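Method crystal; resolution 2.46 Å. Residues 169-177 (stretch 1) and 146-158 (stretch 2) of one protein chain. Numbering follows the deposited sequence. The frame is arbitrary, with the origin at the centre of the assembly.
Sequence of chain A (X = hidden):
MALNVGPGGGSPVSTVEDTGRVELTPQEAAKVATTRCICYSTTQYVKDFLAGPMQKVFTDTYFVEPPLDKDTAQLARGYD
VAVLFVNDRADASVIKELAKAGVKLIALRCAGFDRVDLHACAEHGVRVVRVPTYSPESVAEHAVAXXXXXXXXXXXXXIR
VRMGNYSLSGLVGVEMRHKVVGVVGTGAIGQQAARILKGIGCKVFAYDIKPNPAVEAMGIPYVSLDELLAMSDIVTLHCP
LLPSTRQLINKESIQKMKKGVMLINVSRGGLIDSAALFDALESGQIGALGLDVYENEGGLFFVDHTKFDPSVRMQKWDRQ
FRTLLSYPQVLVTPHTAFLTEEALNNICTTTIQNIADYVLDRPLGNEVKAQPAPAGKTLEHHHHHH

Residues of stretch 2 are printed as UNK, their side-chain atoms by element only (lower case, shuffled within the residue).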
# COMPACT_ATOMS: atom_id res chain seq x y z
N SER A 169 12.96 13.94 -0.46
CA SER A 169 12.42 14.28 -1.78
C SER A 169 11.29 13.29 -1.97
O SER A 169 11.30 12.26 -1.28
CB SER A 169 13.49 14.13 -2.87
OG SER A 169 14.80 14.48 -2.42
N GLY A 170 10.24 13.53 -2.75
CA GLY A 170 9.67 14.74 -3.29
C GLY A 170 8.50 15.06 -2.34
O GLY A 170 7.36 15.30 -2.78
N LEU A 171 8.74 14.91 -1.04
CA LEU A 171 7.78 15.24 0.03
C LEU A 171 7.71 16.73 0.45
O LEU A 171 7.04 17.08 1.40
CB LEU A 171 8.12 14.43 1.28
CG LEU A 171 8.14 12.90 1.29
CD1 LEU A 171 8.49 12.39 2.69
CD2 LEU A 171 6.78 12.38 0.88
N VAL A 172 8.41 17.62 -0.23
CA VAL A 172 8.42 19.00 0.21
C VAL A 172 7.04 19.65 0.16
O VAL A 172 6.39 19.68 -0.88
CB VAL A 172 9.36 19.84 -0.62
CG1 VAL A 172 9.25 21.29 -0.22
CG2 VAL A 172 10.80 19.31 -0.49
N GLY A 173 6.62 20.22 1.29
CA GLY A 173 5.30 20.80 1.39
C GLY A 173 5.24 22.30 1.23
O GLY A 173 6.16 22.92 0.69
N VAL A 174 4.15 22.87 1.73
CA VAL A 174 3.87 24.29 1.59
C VAL A 174 3.16 24.84 2.83
O VAL A 174 2.35 24.13 3.44
CB VAL A 174 3.02 24.54 0.34
CG1 VAL A 174 2.08 25.69 0.54
CG2 VAL A 174 3.93 24.78 -0.85
N GLU A 175 3.45 26.09 3.21
CA GLU A 175 2.75 26.77 4.32
C GLU A 175 1.36 27.27 3.97
O GLU A 175 1.14 27.84 2.90
CB GLU A 175 3.55 27.97 4.82
CG GLU A 175 4.58 27.64 5.86
CD GLU A 175 5.30 28.88 6.38
OE1 GLU A 175 4.92 30.03 6.01
OE2 GLU A 175 6.28 28.69 7.16
N MET A 176 0.42 27.11 4.90
CA MET A 176 -0.92 27.64 4.67
C MET A 176 -1.16 29.06 5.17
O MET A 176 -2.08 29.73 4.68
CB MET A 176 -1.91 26.68 5.30
CG MET A 176 -3.11 26.32 4.44
SD MET A 176 -3.97 25.15 5.45
CE MET A 176 -2.54 24.13 5.80
N ARG A 177 -0.30 29.56 6.06
CA ARG A 177 -0.64 30.75 6.82
C ARG A 177 -1.14 31.94 6.02
O ARG A 177 -2.16 32.51 6.36
CB ARG A 177 0.51 31.27 7.69
CG ARG A 177 -0.01 32.48 8.50
CD ARG A 177 0.80 32.87 9.73
NE ARG A 177 0.10 33.92 10.46
CZ ARG A 177 0.50 34.46 11.61
NH1 ARG A 177 1.63 34.05 12.19
NH2 ARG A 177 -0.25 35.40 12.19
N UNK A 146 -8.27 17.48 4.10
CA UNK A 146 -7.73 17.19 2.80
C UNK A 146 -6.68 18.21 2.46
O UNK A 146 -5.65 17.89 1.87
c UNK A 146 -10.86 16.10 0.68
c UNK A 146 -9.91 16.09 1.87
c UNK A 146 -9.30 14.73 2.08
c UNK A 146 -8.84 17.18 1.73
N UNK A 147 -6.96 19.46 2.80
CA UNK A 147 -6.02 20.53 2.45
C UNK A 147 -4.67 20.27 3.15
O UNK A 147 -3.61 20.24 2.52
c UNK A 147 -5.48 22.99 2.70
c UNK A 147 -7.64 22.26 1.73
c UNK A 147 -6.59 21.90 2.78
c UNK A 147 -8.55 23.42 2.12
N UNK A 148 -4.73 19.98 4.44
CA UNK A 148 -3.49 19.76 5.15
C UNK A 148 -2.72 18.57 4.61
O UNK A 148 -1.52 18.67 4.41
c UNK A 148 -4.64 22.80 8.46
c UNK A 148 -2.39 21.41 7.74
c UNK A 148 -3.76 19.60 6.65
c UNK A 148 -4.76 21.63 7.77
c UNK A 148 -2.28 22.58 8.44
c UNK A 148 -3.40 23.27 8.79
c UNK A 148 -3.63 20.90 7.41
N UNK A 149 -3.41 17.46 4.34
CA UNK A 149 -2.79 16.23 3.92
C UNK A 149 -2.07 16.47 2.59
O UNK A 149 -0.91 16.12 2.44
c UNK A 149 -3.83 15.08 3.80
N UNK A 150 -2.74 17.12 1.64
CA UNK A 150 -2.12 17.44 0.36
C UNK A 150 -0.94 18.40 0.47
O UNK A 150 0.09 18.24 -0.19
c UNK A 150 -3.16 18.05 -0.59
c UNK A 150 -3.64 16.07 -2.03
c UNK A 150 -4.25 17.10 -1.09
c UNK A 150 -5.35 17.89 -1.79
N UNK A 151 -1.09 19.43 1.30
CA UNK A 151 -0.03 20.40 1.51
C UNK A 151 1.25 19.73 1.96
O UNK A 151 2.35 20.14 1.59
c UNK A 151 -1.16 22.59 1.96
o UNK A 151 -1.14 22.80 0.75
c UNK A 151 -0.43 21.44 2.55
n UNK A 151 -1.79 23.37 2.81
N UNK A 152 1.09 18.78 2.87
CA UNK A 152 2.23 18.15 3.49
C UNK A 152 2.52 16.77 2.94
O UNK A 152 3.34 16.06 3.52
c UNK A 152 2.87 20.57 5.06
c UNK A 152 4.65 21.14 6.70
c UNK A 152 1.80 19.55 5.56
n UNK A 152 5.86 20.87 7.21
c UNK A 152 2.05 18.13 5.00
n UNK A 152 3.92 22.15 7.19
n UNK A 152 4.18 20.39 5.70
N UNK A 153 1.82 16.36 1.87
CA UNK A 153 2.05 15.06 1.24
C UNK A 153 1.99 13.94 2.27
O UNK A 153 2.83 13.03 2.24
c UNK A 153 3.62 15.98 -0.59
n UNK A 153 3.17 15.75 -1.87
c UNK A 153 3.48 16.79 -2.63
c UNK A 153 4.20 17.20 -0.60
c UNK A 153 3.44 14.98 0.52
n UNK A 153 4.11 17.68 -1.89
N UNK A 154 1.01 13.99 3.15
CA UNK A 154 0.89 12.98 4.20
C UNK A 154 0.65 11.55 3.66
O UNK A 154 1.18 10.60 4.25
c UNK A 154 -0.04 14.62 6.01
c UNK A 154 1.34 14.73 6.59
c UNK A 154 -1.12 14.69 7.14
c UNK A 154 -0.23 13.34 5.19
N UNK A 155 -0.12 11.35 2.59
CA UNK A 155 -0.33 9.96 2.15
C UNK A 155 0.96 9.35 1.56
O UNK A 155 1.37 8.27 1.98
c UNK A 155 -1.50 9.82 1.13
c UNK A 155 -2.83 10.36 1.73
o UNK A 155 -1.20 10.49 -0.10
N UNK A 156 1.61 10.05 0.64
CA UNK A 156 2.95 9.65 0.20
C UNK A 156 3.87 9.37 1.40
O UNK A 156 4.55 8.34 1.42
o UNK A 156 3.37 11.74 -2.82
c UNK A 156 3.60 10.72 -0.68
o UNK A 156 1.85 10.24 -2.24
c UNK A 156 2.89 10.90 -2.01
N UNK A 157 3.92 10.27 2.38
CA UNK A 157 4.89 10.12 3.46
C UNK A 157 4.65 8.86 4.26
O UNK A 157 5.58 8.13 4.59
c UNK A 157 4.85 11.31 4.36
N UNK A 158 3.39 8.63 4.58
CA UNK A 158 2.99 7.48 5.37
C UNK A 158 3.45 6.19 4.69
O UNK A 158 4.01 5.31 5.34
c UNK A 158 0.06 4.06 7.72
c UNK A 158 1.48 7.49 5.60
c UNK A 158 0.80 4.99 8.39
c UNK A 158 0.97 6.29 6.34
c UNK A 158 -0.25 4.22 6.38
c UNK A 158 1.25 6.11 7.70
c UNK A 158 0.21 5.32 5.70
o UNK A 158 -0.40 2.95 8.39

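Position 146 lies in a helix. Its side chain has four carbons, forked at the second, out of reach. It is Leu 146.

Position 147 also has four carbons, but the fork is at the first and one arm is two carbons long. One carbon lies near the sulfur of Met 176. This is Ile 147, and its CG2 is 3.8 Å from Met 176 SD.

Position 148 carries one carbon and then a ring of six carbons, with no oxygen. The methyl of Met 176 sits over one face of the ring. This is Phe 148. Met 176 CE is 3.1 Å from Phe 148 CE1, a CH-pi contact, and Met 176 SD lies over the face too.

Position 149 has a single side-chain carbon, out of reach. It is Ala 149.

Position 150 has four carbons, forked at the second, out of reach. It is Leu 150.

Position 151 has two carbons, the second carrying one oxygen and one nitrogen, an amide. The side chain ends near the Met 176 methyl. The backbone O accepts a weak hydrogen bond from Val 174 N, at 3.3 Å. The residue is Asn 151. Its ND2 is 3.2 Å from Met 176 CE.

Position 152 has three carbons, a nitrogen, and a carbon bearing two more nitrogens. Its CA-to-CB bond points away, but the chain folds back and brings a carbon near Val 174 O. The guanidinium marks Arg 152. Its CD is 3.9 Å from Val 174 O.

Position 153 has one carbon and a five-membered ring of three carbons and two nitrogens. Gly 170 O lies over one ring face, and Val 172 O is at the edge. It is His 153, the N-cap residue of the next helix. Its NE2 is 3.2 Å from Val 172 O.

Position 154 has four carbons, forked at the second. Its CA-to-CB bond points away from stretch 1, and the side chain makes no contact. It is Leu 154.

Position 155 has one carbon carrying an oxygen and a carbon, out of reach. It is Thr 155.

Position 156 has two carbons, the second with two oxygens. Its CB is 3.9 Å from Leu 171 CD2. It is Asp 156.

Position 157 has one carbon, CB, 4.1 Å from Leu 171 CD2. It is Ala 157.

Position 158 has one carbon and a six-carbon ring bearing an oxygen, out of reach. It is Tyr 158.

The contact centres on the turn between two helices. Met 176 packs on the first and Leu 171 on the second. Between them, Gly 173 CA is 3.0 Å from Asn 151 O. A CB there would clash with that oxygen and with Arg 152 CD, so the missing side chain permits the close approach.

Stretch 2 (146-158) LIFALNRHLTDAY
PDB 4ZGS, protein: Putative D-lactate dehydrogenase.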